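PDB 4Y6X: coat protein from Tobacco streak virus, which probably assembles into the icosahedral viral capsid, and binds viral RNA, with likely roles in its packaging and in starting its translation. Local coordinates for residues Asp92-Val95 against Val96-Gly100. Sequence-based numbering, arbitrary orientation.
Sequences DPPV and VGRLG
R98 reaches back along the chain and lays one edge of its guanidinium group against the carbonyl oxygen of P94. Two nitrogens share that acceptor. NE is the closer, with R98 NE 2.9 Å from P94 O and an N-H...O angle of 164°. The second bond, R98 NH2 to P94 O, is longer at 3.3 Å and more bent. P94 O lies in the guanidinium plane, so the pair of bonds limits rotation of the group. The side chain of R98 starts out extended, with CG anti to the backbone N (chi1 176°). It then bends at chi3 (-76°), which brings NE and NH2 round to the oxygen. On the way it crosses the P94 ring at about a right angle, with P94 CG 3.9 Å from R98 NE. P93 approaches the same gripping edge obliquely, its CB 3.2 Å from R98 NH2.

The backbone from V95 to R98 forms a type II beta turn, closed by a 3.1 Å bond from R98 N to V95 O. G97 takes the positive phi of the turn. A water links V96 O, to which it donates, with V95 N, from which it weakly accepts.

This turn leads into strand 99-101, an outermost strand of one sheet of the jelly-roll barrel within this chain. L99 pairs through its backbone with F79 of the neighbouring strand 77-82. The buried P94 packs on V82 of that same strand.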
ATOM      1  N   ASP A  92     -10.388   6.305 -24.577  1.00 55.60           N
ATOM      2  CA  ASP A  92     -11.671   6.696 -25.116  1.00 58.93           C
ATOM      3  C   ASP A  92     -12.699   6.603 -24.001  1.00 54.77           C
ATOM      4  O   ASP A  92     -12.506   5.869 -23.027  1.00 44.52           O
ATOM      5  CB  ASP A  92     -12.063   5.748 -26.269  1.00 64.11           C
ATOM      6  N   PRO A  93     -13.790   7.360 -24.121  1.00 46.72           N
ATOM      7  CA  PRO A  93     -14.905   7.046 -23.243  1.00 42.31           C
ATOM      8  C   PRO A  93     -15.313   5.546 -23.398  1.00 39.12           C
ATOM      9  O   PRO A  93     -15.176   4.979 -24.467  1.00 39.52           O
ATOM     10  CB  PRO A  93     -16.012   7.992 -23.722  1.00 49.60           C
ATOM     11  CG  PRO A  93     -15.363   8.958 -24.695  1.00 50.35           C
ATOM     12  CD  PRO A  93     -14.153   8.273 -25.224  1.00 51.61           C
ATOM     13  N   PRO A  94     -15.789   4.899 -22.329  1.00 35.14           N
ATOM     14  CA  PRO A  94     -16.206   3.503 -22.439  1.00 33.58           C
ATOM     15  C   PRO A  94     -17.481   3.370 -23.273  1.00 33.63           C
ATOM     16  O   PRO A  94     -18.333   4.251 -23.161  1.00 29.40           O
ATOM     17  CB  PRO A  94     -16.635   3.174 -21.041  1.00 35.01           C
ATOM     18  CG  PRO A  94     -17.206   4.449 -20.529  1.00 37.82           C
ATOM     19  CD  PRO A  94     -16.346   5.542 -21.132  1.00 37.18           C
ATOM     20  N   VAL A  95     -17.610   2.315 -24.071  1.00 31.75           N
ATOM     21  CA  VAL A  95     -18.852   1.983 -24.746  1.00 29.65           C
ATOM     22  C   VAL A  95     -19.594   0.836 -24.087  1.00 28.41           C
ATOM     23  O   VAL A  95     -20.600   1.042 -23.386  1.00 28.31           O
ATOM     24  CB  VAL A  95     -18.540   1.795 -26.245  1.00 31.30           C
ATOM     25  CG1 VAL A  95     -19.773   1.510 -27.067  1.00 30.54           C
ATOM     26  CG2 VAL A  95     -17.857   3.058 -26.741  1.00 35.21           C
ATOM     27  N   VAL A  96     -19.145  -0.386 -24.315  1.00 31.73           N
ATOM     28  CA  VAL A  96     -19.825  -1.559 -23.758  1.00 33.61           C
ATOM     29  C   VAL A  96     -19.763  -1.516 -22.237  1.00 33.54           C
ATOM     30  O   VAL A  96     -18.720  -1.258 -21.692  1.00 37.81           O
ATOM     31  CB  VAL A  96     -19.174  -2.879 -24.228  1.00 33.70           C
ATOM     32  CG1 VAL A  96     -19.750  -4.047 -23.445  1.00 37.37           C
ATOM     33  CG2 VAL A  96     -19.431  -3.060 -25.694  1.00 34.18           C
ATOM     34  N   GLY A  97     -20.896  -1.739 -21.592  1.00 30.84           N
ATOM     35  CA  GLY A  97     -20.996  -1.683 -20.168  1.00 37.92           C
ATOM     36  C   GLY A  97     -20.984  -0.303 -19.518  1.00 37.80           C
ATOM     37  O   GLY A  97     -20.877  -0.240 -18.308  1.00 37.40           O
ATOM     38  N   ARG A  98     -21.023   0.780 -20.304  1.00 34.72           N
ATOM     39  CA  ARG A  98     -21.066   2.116 -19.761  1.00 29.70           C
ATOM     40  C   ARG A  98     -22.286   2.213 -18.868  1.00 33.74           C
ATOM     41  O   ARG A  98     -23.356   1.727 -19.220  1.00 31.98           O
ATOM     42  CB  ARG A  98     -21.176   3.138 -20.874  1.00 33.98           C
ATOM     43  CG  ARG A  98     -21.320   4.513 -20.350  1.00 38.68           C
ATOM     44  CD  ARG A  98     -21.599   5.577 -21.338  1.00 41.16           C
ATOM     45  NE  ARG A  98     -20.447   5.950 -22.103  1.00 47.00           N
ATOM     46  CZ  ARG A  98     -20.149   7.202 -22.388  1.00 43.90           C
ATOM     47  NH1 ARG A  98     -20.816   8.218 -21.865  1.00 48.71           N
ATOM     48  NH2 ARG A  98     -19.156   7.416 -23.192  1.00 49.69           N
ATOM     49  N   LEU A  99     -22.146   2.819 -17.698  1.00 33.16           N
ATOM     50  CA  LEU A  99     -23.267   2.998 -16.776  1.00 31.86           C
ATOM     51  C   LEU A  99     -23.340   4.439 -16.288  1.00 30.09           C
ATOM     52  O   LEU A  99     -22.352   5.100 -16.197  1.00 28.72           O
ATOM     53  CB  LEU A  99     -23.050   2.120 -15.559  1.00 37.77           C
ATOM     54  CG  LEU A  99     -23.271   0.621 -15.742  1.00 47.05           C
ATOM     55  CD1 LEU A  99     -22.975  -0.059 -14.395  1.00 50.30           C
ATOM     56  CD2 LEU A  99     -24.708   0.330 -16.209  1.00 49.65           C
ATOM     57  N   GLY A 100     -24.526   4.882 -15.919  1.00 28.19           N
ATOM     58  CA  GLY A 100     -24.776   6.195 -15.375  1.00 28.33           C
ATOM     59  C   GLY A 100     -24.640   6.230 -13.856  1.00 30.81           C
ATOM     60  O   GLY A 100     -24.666   5.177 -13.179  1.00 29.66           O
TER
HETATM   61  O   HOH W   1     -16.132   0.166 -23.036  1.00 43.45           O